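Local atomic coordinates of SusD homolog (Bacteroides thetaiotaomicron, PDB entry 3EHM), a protein that probably binds mucin O-glycans as a SusD-like lipoprotein, helping a gut symbiont to use host glycans. Residues Gln433-Ile438 against Thr459-Leu464; Asn62-Phe67 against Gln440-Leu445; Ala136-Gly141 against Ala452-Arg457. All coordinates share one frame; numbering follows the deposited sequence.

Contact 1 of 3, residues Gln433-Ile438 against Thr459-Leu464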
loop_
_atom_site.group_PDB
_atom_site.type_symbol
_atom_site.label_atom_id
_atom_site.label_comp_id
_atom_site.label_asym_id
_atom_site.label_seq_id
_atom_site.Cartn_x
_atom_site.Cartn_y
_atom_site.Cartn_z
ATOM N N GLN A 433 7.703 -15.887 13.305
ATOM C CA GLN A 433 8.210 -16.100 11.958
ATOM C C GLN A 433 7.357 -15.261 11.005
ATOM O O GLN A 433 7.879 -14.642 10.077
ATOM C CB GLN A 433 8.143 -17.587 11.594
ATOM C CG GLN A 433 9.065 -18.446 12.452
ATOM C CD GLN A 433 9.032 -19.920 12.085
ATOM O OE1 GLN A 433 7.971 -20.479 11.811
ATOM N NE2 GLN A 433 10.198 -20.561 12.101
ATOM N N LEU A 434 6.044 -15.236 11.236
ATOM C CA LEU A 434 5.158 -14.424 10.405
ATOM C C LEU A 434 5.523 -12.956 10.622
ATOM O O LEU A 434 5.571 -12.166 9.679
ATOM C CB LEU A 434 3.690 -14.635 10.786
ATOM C CG LEU A 434 2.693 -13.711 10.064
ATOM C CD1 LEU A 434 2.711 -14.002 8.566
ATOM C CD2 LEU A 434 1.293 -13.912 10.620
ATOM N N GLN A 435 5.787 -12.592 11.872
ATOM C CA GLN A 435 6.147 -11.216 12.187
ATOM C C GLN A 435 7.384 -10.782 11.396
ATOM O O GLN A 435 7.435 -9.660 10.882
ATOM C CB GLN A 435 6.399 -11.061 13.688
ATOM C CG GLN A 435 6.768 -9.645 14.109
ATOM C CD GLN A 435 7.009 -9.533 15.596
ATOM O OE1 GLN A 435 7.554 -10.444 16.212
ATOM N NE2 GLN A 435 6.621 -8.403 16.180
ATOM N N LYS A 436 8.374 -11.668 11.303
ATOM C CA LYS A 436 9.594 -11.373 10.553
ATOM C C LYS A 436 9.248 -11.179 9.075
ATOM O O LYS A 436 9.713 -10.230 8.439
ATOM C CB LYS A 436 10.615 -12.515 10.690
ATOM C CG LYS A 436 11.230 -12.675 12.087
ATOM C CD LYS A 436 12.182 -13.870 12.128
ATOM C CE LYS A 436 12.772 -14.093 13.524
ATOM N NZ LYS A 436 13.663 -12.975 13.959
ATOM N N ILE A 437 8.431 -12.080 8.536
ATOM C CA ILE A 437 8.015 -12.009 7.135
ATOM C C ILE A 437 7.308 -10.690 6.815
ATOM O O ILE A 437 7.657 -10.011 5.853
ATOM C CB ILE A 437 7.057 -13.172 6.776
ATOM C CG1 ILE A 437 7.809 -14.503 6.832
ATOM C CG2 ILE A 437 6.459 -12.954 5.378
ATOM C CD1 ILE A 437 6.902 -15.719 6.719
ATOM N N ILE A 438 6.312 -10.337 7.622
ATOM C CA ILE A 438 5.555 -9.109 7.408
ATOM C C ILE A 438 6.387 -7.852 7.646
ATOM O O ILE A 438 6.225 -6.849 6.945
ATOM C CB ILE A 438 4.306 -9.063 8.319
ATOM C CG1 ILE A 438 3.433 -10.294 8.062
ATOM C CG2 ILE A 438 3.506 -7.790 8.051
ATOM C CD1 ILE A 438 2.993 -10.459 6.609
ATOM N N THR A 459 -2.643 -8.482 9.829
ATOM C CA THR A 459 -1.787 -9.286 10.702
ATOM C C THR A 459 -1.382 -8.706 12.052
ATOM O O THR A 459 -1.124 -9.454 12.998
ATOM C CB THR A 459 -0.479 -9.642 9.982
ATOM O OG1 THR A 459 0.338 -8.468 9.877
ATOM C CG2 THR A 459 -0.770 -10.170 8.583
ATOM N N GLY A 460 -1.299 -7.386 12.138
ATOM C CA GLY A 460 -0.880 -6.759 13.379
ATOM C C GLY A 460 0.609 -6.466 13.313
ATOM O O GLY A 460 1.199 -5.967 14.272
ATOM N N PHE A 461 1.218 -6.770 12.168
ATOM C CA PHE A 461 2.646 -6.537 11.976
ATOM C C PHE A 461 2.941 -5.574 10.823
ATOM O O PHE A 461 2.183 -5.476 9.859
ATOM C CB PHE A 461 3.371 -7.858 11.700
ATOM C CG PHE A 461 3.137 -8.917 12.739
ATOM C CD1 PHE A 461 3.291 -8.640 14.096
ATOM C CD2 PHE A 461 2.805 -10.213 12.355
ATOM C CE1 PHE A 461 3.120 -9.641 15.056
ATOM C CE2 PHE A 461 2.634 -11.221 13.302
ATOM C CZ PHE A 461 2.794 -10.931 14.658
ATOM N N PRO A 462 4.049 -4.828 10.925
ATOM C CA PRO A 462 4.984 -4.864 12.053
ATOM C C PRO A 462 4.443 -3.981 13.173
ATOM O O PRO A 462 3.474 -3.252 12.972
ATOM C CB PRO A 462 6.261 -4.298 11.446
ATOM C CG PRO A 462 5.720 -3.249 10.514
ATOM C CD PRO A 462 4.560 -3.965 9.844
ATOM N N TYR A 463 5.047 -4.053 14.357
ATOM C CA TYR A 463 4.601 -3.202 15.450
ATOM C C TYR A 463 4.939 -1.778 15.024
ATOM O O TYR A 463 5.974 -1.541 14.405
ATOM C CB TYR A 463 5.318 -3.564 16.755
ATOM C CG TYR A 463 4.932 -4.923 17.311
ATOM C CD1 TYR A 463 3.678 -5.481 17.038
ATOM C CD2 TYR A 463 5.805 -5.633 18.137
ATOM C CE1 TYR A 463 3.305 -6.716 17.578
ATOM C CE2 TYR A 463 5.440 -6.865 18.683
ATOM C CZ TYR A 463 4.192 -7.397 18.397
ATOM O OH TYR A 463 3.832 -8.608 18.932
ATOM N N LEU A 464 4.071 -0.831 15.361
ATOM C CA LEU A 464 4.269 0.551 14.953
ATOM C C LEU A 464 4.455 1.531 16.096
ATOM O O LEU A 464 4.056 1.270 17.231
ATOM C CB LEU A 464 3.062 1.023 14.139
ATOM C CG LEU A 464 2.527 0.094 13.052
ATOM C CD1 LEU A 464 1.172 0.595 12.586
ATOM C CD2 LEU A 464 3.508 0.021 11.899
HETATM O O HOH W 1 7.382 -6.221 14.007
#
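L434 opens the contact: its CD2 meets CE2 of F461 at 4.0 Å, near the plane of the ring, at its edge. Q435 follows and takes the face. With CG anti to the backbone N (chi1 -179°) and the chain extended beyond it, the side chain is laid across the ring; CB stands 3.6 Å from the F461 centroid, 6° off the ring normal, a CH-pi contact. On the opposite face sits T459 O. The same extended chain delivers NE2 over one face of the Y463 ring, 3.2 Å from CE2, with amide and ring planes 73° apart. A water accepts a weak bond from Q435 NE2 and a second bond from Y463 N. One turn on, I438 presses CG2 against F461 CB at 3.7 Å and against F461 O, beside the cis peptide that precedes P462. The loop is shaped by an ST turn, in which F461 N donates to T459 OG1 at 3.0 Å, while that hydroxyl is also hydrogen-bonded to E455 O, its strongest partner. Direct adhesion between helix 429-445 and this loop thus rests on aromatic and aliphatic packing, while the polar link through water is weak on its helix side.

Contact 2 of 3, residues Asn62-Phe67 against Gln440-Leu445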
loop_
_atom_site.group_PDB
_atom_site.type_symbol
_atom_site.label_atom_id
_atom_site.label_comp_id
_atom_site.label_asym_id
_atom_site.label_seq_id
_atom_site.Cartn_x
_atom_site.Cartn_y
_atom_site.Cartn_z
ATOM N N ASN A 62 1.380 7.694 6.760
ATOM C CA ASN A 62 1.610 8.378 8.022
ATOM C C ASN A 62 1.226 7.457 9.177
ATOM O O ASN A 62 1.965 7.341 10.155
ATOM C CB ASN A 62 0.797 9.679 8.052
ATOM C CG ASN A 62 0.439 10.128 9.462
ATOM O OD1 ASN A 62 1.311 10.334 10.314
ATOM N ND2 ASN A 62 -0.855 10.297 9.708
ATOM N N TYR A 63 0.081 6.787 9.049
ATOM C CA TYR A 63 -0.399 5.875 10.085
ATOM C C TYR A 63 0.641 4.802 10.432
ATOM O O TYR A 63 0.954 4.587 11.603
ATOM C CB TYR A 63 -1.680 5.166 9.629
ATOM C CG TYR A 63 -2.833 6.067 9.210
ATOM C CD1 TYR A 63 -3.791 5.611 8.302
ATOM C CD2 TYR A 63 -2.968 7.362 9.714
ATOM C CE1 TYR A 63 -4.853 6.422 7.899
ATOM C CE2 TYR A 63 -4.028 8.185 9.318
ATOM C CZ TYR A 63 -4.964 7.706 8.407
ATOM O OH TYR A 63 -5.997 8.510 7.985
ATOM N N ILE A 64 1.166 4.128 9.409
ATOM C CA ILE A 64 2.136 3.053 9.614
ATOM C C ILE A 64 3.590 3.482 9.753
ATOM O O ILE A 64 4.480 2.643 9.839
ATOM C CB ILE A 64 2.051 2.009 8.493
ATOM C CG1 ILE A 64 2.409 2.663 7.155
ATOM C CG2 ILE A 64 0.663 1.382 8.476
ATOM C CD1 ILE A 64 2.228 1.766 5.970
ATOM N N GLY A 65 3.842 4.782 9.745
ATOM C CA GLY A 65 5.202 5.244 9.941
ATOM C C GLY A 65 6.170 5.273 8.779
ATOM O O GLY A 65 7.384 5.347 9.002
ATOM N N TYR A 66 5.666 5.179 7.551
ATOM C CA TYR A 66 6.543 5.279 6.384
ATOM C C TYR A 66 6.935 6.755 6.341
ATOM O O TYR A 66 8.076 7.110 6.041
ATOM C CB TYR A 66 5.790 4.969 5.083
ATOM C CG TYR A 66 5.827 3.537 4.592
ATOM C CD1 TYR A 66 5.230 3.201 3.379
ATOM C CD2 TYR A 66 6.457 2.528 5.319
ATOM C CE1 TYR A 66 5.255 1.902 2.895
ATOM C CE2 TYR A 66 6.490 1.216 4.842
ATOM C CZ TYR A 66 5.886 0.914 3.629
ATOM O OH TYR A 66 5.905 -0.366 3.136
ATOM N N PHE A 67 5.957 7.607 6.641
ATOM C CA PHE A 67 6.151 9.054 6.626
ATOM C C PHE A 67 5.675 9.701 7.913
ATOM O O PHE A 67 4.952 9.090 8.700
ATOM C CB PHE A 67 5.364 9.698 5.473
ATOM C CG PHE A 67 5.523 8.996 4.161
ATOM C CD1 PHE A 67 4.458 8.298 3.602
ATOM C CD2 PHE A 67 6.739 9.009 3.496
ATOM C CE1 PHE A 67 4.604 7.617 2.395
ATOM C CE2 PHE A 67 6.897 8.333 2.289
ATOM C CZ PHE A 67 5.826 7.634 1.737
ATOM N N GLN A 440 9.666 -7.550 7.237
ATOM C CA GLN A 440 10.578 -7.401 6.110
ATOM C C GLN A 440 9.820 -7.015 4.841
ATOM O O GLN A 440 10.344 -6.286 4.001
ATOM C CB GLN A 440 11.370 -8.688 5.892
ATOM C CG GLN A 440 12.482 -8.888 6.912
ATOM C CD GLN A 440 13.468 -7.733 6.923
ATOM O OE1 GLN A 440 13.935 -7.295 5.870
ATOM N NE2 GLN A 440 13.800 -7.240 8.116
ATOM N N LYS A 441 8.587 -7.496 4.699
ATOM C CA LYS A 441 7.789 -7.139 3.532
ATOM C C LYS A 441 7.465 -5.646 3.632
ATOM O O LYS A 441 7.482 -4.934 2.635
ATOM C CB LYS A 441 6.494 -7.952 3.469
ATOM C CG LYS A 441 5.659 -7.639 2.218
ATOM C CD LYS A 441 4.540 -8.646 1.989
ATOM C CE LYS A 441 3.468 -8.554 3.052
ATOM N NZ LYS A 441 2.351 -9.490 2.742
ATOM N N TYR A 442 7.181 -5.190 4.851
ATOM C CA TYR A 442 6.874 -3.783 5.132
ATOM C C TYR A 442 8.037 -2.914 4.644
ATOM O O TYR A 442 7.838 -1.882 4.001
ATOM C CB TYR A 442 6.684 -3.601 6.647
ATOM C CG TYR A 442 6.668 -2.163 7.159
ATOM C CD1 TYR A 442 5.474 -1.451 7.285
ATOM C CD2 TYR A 442 7.846 -1.541 7.567
ATOM C CE1 TYR A 442 5.458 -0.151 7.816
ATOM C CE2 TYR A 442 7.843 -0.253 8.095
ATOM C CZ TYR A 442 6.653 0.434 8.220
ATOM O OH TYR A 442 6.665 1.700 8.757
ATOM N N LEU A 443 9.253 -3.336 4.965
ATOM C CA LEU A 443 10.449 -2.608 4.555
ATOM C C LEU A 443 10.624 -2.607 3.031
ATOM O O LEU A 443 10.983 -1.589 2.438
ATOM C CB LEU A 443 11.682 -3.228 5.225
ATOM C CG LEU A 443 12.301 -2.562 6.464
ATOM C CD1 LEU A 443 11.297 -1.717 7.210
ATOM C CD2 LEU A 443 12.897 -3.637 7.352
ATOM N N ALA A 444 10.360 -3.747 2.399
ATOM C CA ALA A 444 10.507 -3.874 0.950
ATOM C C ALA A 444 9.390 -3.203 0.151
ATOM O O ALA A 444 9.591 -2.829 -1.003
ATOM C CB ALA A 444 10.597 -5.346 0.566
ATOM N N LEU A 445 8.216 -3.061 0.757
ATOM C CA LEU A 445 7.077 -2.436 0.085
ATOM C C LEU A 445 7.187 -0.923 -0.044
ATOM O O LEU A 445 6.517 -0.320 -0.885
ATOM C CB LEU A 445 5.777 -2.770 0.823
ATOM C CG LEU A 445 5.106 -4.113 0.527
ATOM C CD1 LEU A 445 3.978 -4.351 1.523
ATOM C CD2 LEU A 445 4.570 -4.117 -0.896
#
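The side chains of Y442 and Y66 run past each other in opposite directions, joining helix 429-445 to the turn that follows helix 60-63, where G65, with positive phi, forms a Schellman motif. Y442 has CG anti to its backbone N (chi1 167°), which projects the phenol from the helix toward that turn. Its OH donates to I64 O at 2.6 Å, the donor tilted from the carbonyl plane, so a carbonyl at the helix end is bonded from outside its own turn. Y66 returns the gesture: its OH gives a hydrogen to Y442 O, also at 2.6 Å, this time in the carbonyl plane and on a lone pair. Each tyrosine therefore has its hydroxyl fixed by a backbone carbonyl of the other segment, and the two bonds limit how far either ring can shift. Between these bonds the rings meet obliquely, their centroids 4.8 Å apart and their planes at 52°, and CE2 of Y66 lies over one face of Y442. I64 adds an aliphatic flank, its CB 4.1 Å from CE1 of Y442, while its CD1 rests over the centre of the Y66 ring. Outside the pair, Y446 makes an edge-to-face contact with Y66, and I276 of helix 274-282 touches both tyrosines. The OH of Y66 also lies 3.3 Å from CB of L445.

Contact 3 of 3, residues Ala136-Gly141 against Ala452-Arg457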
loop_
_atom_site.group_PDB
_atom_site.type_symbol
_atom_site.label_atom_id
_atom_site.label_comp_id
_atom_site.label_asym_id
_atom_site.label_seq_id
_atom_site.Cartn_x
_atom_site.Cartn_y
_atom_site.Cartn_z
ATOM N N ALA A 136 -9.264 0.182 -2.976
ATOM C CA ALA A 136 -10.555 0.741 -2.576
ATOM C C ALA A 136 -11.234 -0.102 -1.501
ATOM O O ALA A 136 -11.620 0.411 -0.449
ATOM C CB ALA A 136 -11.468 0.870 -3.792
ATOM N N THR A 137 -11.386 -1.394 -1.757
ATOM C CA THR A 137 -12.031 -2.250 -0.771
ATOM C C THR A 137 -11.185 -2.394 0.490
ATOM O O THR A 137 -11.716 -2.462 1.596
ATOM C CB THR A 137 -12.339 -3.646 -1.334
ATOM O OG1 THR A 137 -12.960 -4.435 -0.311
ATOM C CG2 THR A 137 -11.070 -4.334 -1.806
ATOM N N ASP A 138 -9.869 -2.428 0.332
ATOM C CA ASP A 138 -8.991 -2.561 1.491
ATOM C C ASP A 138 -8.987 -1.302 2.344
ATOM O O ASP A 138 -8.587 -1.333 3.508
ATOM C CB ASP A 138 -7.569 -2.910 1.052
ATOM C CG ASP A 138 -7.466 -4.321 0.507
ATOM O OD1 ASP A 138 -8.412 -5.109 0.737
ATOM O OD2 ASP A 138 -6.446 -4.650 -0.138
ATOM N N VAL A 139 -9.440 -0.194 1.765
ATOM C CA VAL A 139 -9.500 1.062 2.491
ATOM C C VAL A 139 -10.889 1.309 3.096
ATOM O O VAL A 139 -10.989 1.703 4.252
ATOM C CB VAL A 139 -9.124 2.251 1.575
ATOM C CG1 VAL A 139 -9.528 3.568 2.224
ATOM C CG2 VAL A 139 -7.622 2.239 1.315
ATOM N N PHE A 140 -11.950 1.068 2.323
ATOM C CA PHE A 140 -13.322 1.297 2.801
ATOM C C PHE A 140 -14.086 0.046 3.240
ATOM O O PHE A 140 -14.979 0.124 4.093
ATOM C CB PHE A 140 -14.174 1.979 1.723
ATOM C CG PHE A 140 -13.741 3.377 1.371
ATOM C CD1 PHE A 140 -12.892 3.604 0.295
ATOM C CD2 PHE A 140 -14.212 4.470 2.094
ATOM C CE1 PHE A 140 -12.519 4.897 -0.064
ATOM C CE2 PHE A 140 -13.843 5.771 1.743
ATOM C CZ PHE A 140 -12.994 5.984 0.660
ATOM N N GLY A 141 -13.751 -1.095 2.644
ATOM C CA GLY A 141 -14.456 -2.328 2.951
ATOM C C GLY A 141 -15.391 -2.649 1.792
ATOM O O GLY A 141 -14.930 -3.068 0.731
ATOM N N ALA A 452 0.956 -1.677 2.751
ATOM C CA ALA A 452 1.568 -1.864 4.060
ATOM C C ALA A 452 0.540 -1.652 5.169
ATOM O O ALA A 452 0.539 -2.362 6.175
ATOM C CB ALA A 452 2.728 -0.899 4.229
ATOM N N TRP A 453 -0.330 -0.666 4.979
ATOM C CA TRP A 453 -1.369 -0.360 5.951
ATOM C C TRP A 453 -2.378 -1.508 6.008
ATOM O O TRP A 453 -2.848 -1.883 7.080
ATOM C CB TRP A 453 -2.061 0.951 5.569
ATOM C CG TRP A 453 -3.177 1.341 6.474
ATOM C CD1 TRP A 453 -3.242 1.161 7.827
ATOM C CD2 TRP A 453 -4.370 2.035 6.103
ATOM N NE1 TRP A 453 -4.404 1.703 8.323
ATOM C CE2 TRP A 453 -5.116 2.248 7.286
ATOM C CE3 TRP A 453 -4.883 2.504 4.886
ATOM C CZ2 TRP A 453 -6.347 2.907 7.287
ATOM C CZ3 TRP A 453 -6.112 3.163 4.889
ATOM C CH2 TRP A 453 -6.828 3.357 6.084
ATOM N N THR A 454 -2.701 -2.068 4.848
ATOM C CA THR A 454 -3.628 -3.194 4.774
ATOM C C THR A 454 -3.021 -4.414 5.469
ATOM O O THR A 454 -3.689 -5.092 6.255
ATOM C CB THR A 454 -3.940 -3.558 3.305
ATOM O OG1 THR A 454 -4.609 -2.459 2.677
ATOM C CG2 THR A 454 -4.824 -4.793 3.227
ATOM N N GLU A 455 -1.752 -4.690 5.184
ATOM C CA GLU A 455 -1.094 -5.839 5.788
ATOM C C GLU A 455 -0.948 -5.712 7.296
ATOM O O GLU A 455 -1.018 -6.712 8.010
ATOM C CB GLU A 455 0.264 -6.085 5.126
ATOM C CG GLU A 455 0.123 -6.728 3.759
ATOM C CD GLU A 455 -0.515 -8.108 3.839
ATOM O OE1 GLU A 455 0.215 -9.087 4.105
ATOM O OE2 GLU A 455 -1.747 -8.215 3.656
ATOM N N TYR A 456 -0.744 -4.495 7.788
ATOM C CA TYR A 456 -0.634 -4.290 9.229
ATOM C C TYR A 456 -1.983 -4.586 9.885
ATOM O O TYR A 456 -2.060 -5.293 10.890
ATOM C CB TYR A 456 -0.238 -2.851 9.560
ATOM C CG TYR A 456 -0.387 -2.541 11.035
ATOM C CD1 TYR A 456 0.554 -2.992 11.961
ATOM C CD2 TYR A 456 -1.510 -1.857 11.512
ATOM C CE1 TYR A 456 0.383 -2.775 13.330
ATOM C CE2 TYR A 456 -1.694 -1.636 12.878
ATOM C CZ TYR A 456 -0.743 -2.098 13.779
ATOM O OH TYR A 456 -0.919 -1.890 15.127
ATOM N N ARG A 457 -3.044 -4.029 9.318
ATOM C CA ARG A 457 -4.387 -4.239 9.850
ATOM C C ARG A 457 -4.788 -5.711 9.826
ATOM O O ARG A 457 -5.472 -6.192 10.731
ATOM C CB ARG A 457 -5.402 -3.414 9.057
ATOM C CG ARG A 457 -5.339 -1.914 9.326
ATOM C CD ARG A 457 -6.300 -1.165 8.416
ATOM N NE ARG A 457 -5.812 -1.110 7.040
ATOM C CZ ARG A 457 -6.578 -0.837 5.989
ATOM N NH1 ARG A 457 -7.874 -0.601 6.152
ATOM N NH2 ARG A 457 -6.050 -0.789 4.774
HETATM O O HOH W 2 -4.573 -2.774 0.054
#
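In the helical core of this SusD-like fold, D138 and V139 in the last turn of helix 116-140 meet W453, T454 and R457 of helix 449-459. The two short helical segments have axes 10.2 Å apart at closest approach and cross at 52°. The main polar link is a forked one: R457 NH1 donates to D138 O at 2.8 Å, approaching nearly along the C=O axis, and NH2 of the same guanidinium adds a weak bond to that oxygen at 2.9 Å. The NH1 bond is bent at the hydrogen (N-H...O 130°), consistent with one oxygen shared by two amino groups. A bend at chi3 (-74°) folds the arginine back over its own helix, where the guanidinium lies across a face of the W453 indole and NE donates to W453 O at 3.1 Å. That carbonyl also accepts from R457 N, and the two donors reach it from opposite faces of its plane. NH1 has a further partner in E487 O. An alanine in place of R457 would probably leave D138 O and E487 O without this donor and open a gap beside the indole face of W453. T454 meets D138 at a right angle, its OG1 3.4 Å from the aspartate CB; a water donates to D138 OD2 at 2.7 Å and also bonds T454 OG1, a hydroxyl whose strongest partner is V450 O. V139 CG2 touches CZ3 of W453 at 4.0 Å. The carboxylate of D138 is engaged by R214, Y164 and W521, and its OD2 stays 6.3 Å from R457 NH2. The arginine charge is thus met across this interface by a backbone carbonyl at a helix end rather than by the nearby acid, an arrangement in which the partial negative charge of the helix C-terminus is likely to help stabilise the guanidinium.

Helix 429-445 serves contacts 1 and 2, whose centres lie about 11 Å apart; the next helix, 449-459, supplies one side of contact 3. P462 of contact 1 packs against Y442 of contact 2, CG to CG at 3.7 Å, so the cis-proline loop abuts the tyrosine pair. Contacts 2 and 3, about 13 Å between centres, are joined by a salt bridge from K441 NZ to E455 OE1 at 2.6 Å and by I64 CD1 against A452 CB. Contacts 1 and 3, with centres about 15 Å apart, meet where P462 O and L464 pack on the Y456 ring. All three are buried, and none holds a ligand, so their geometry does not locate the glycan site.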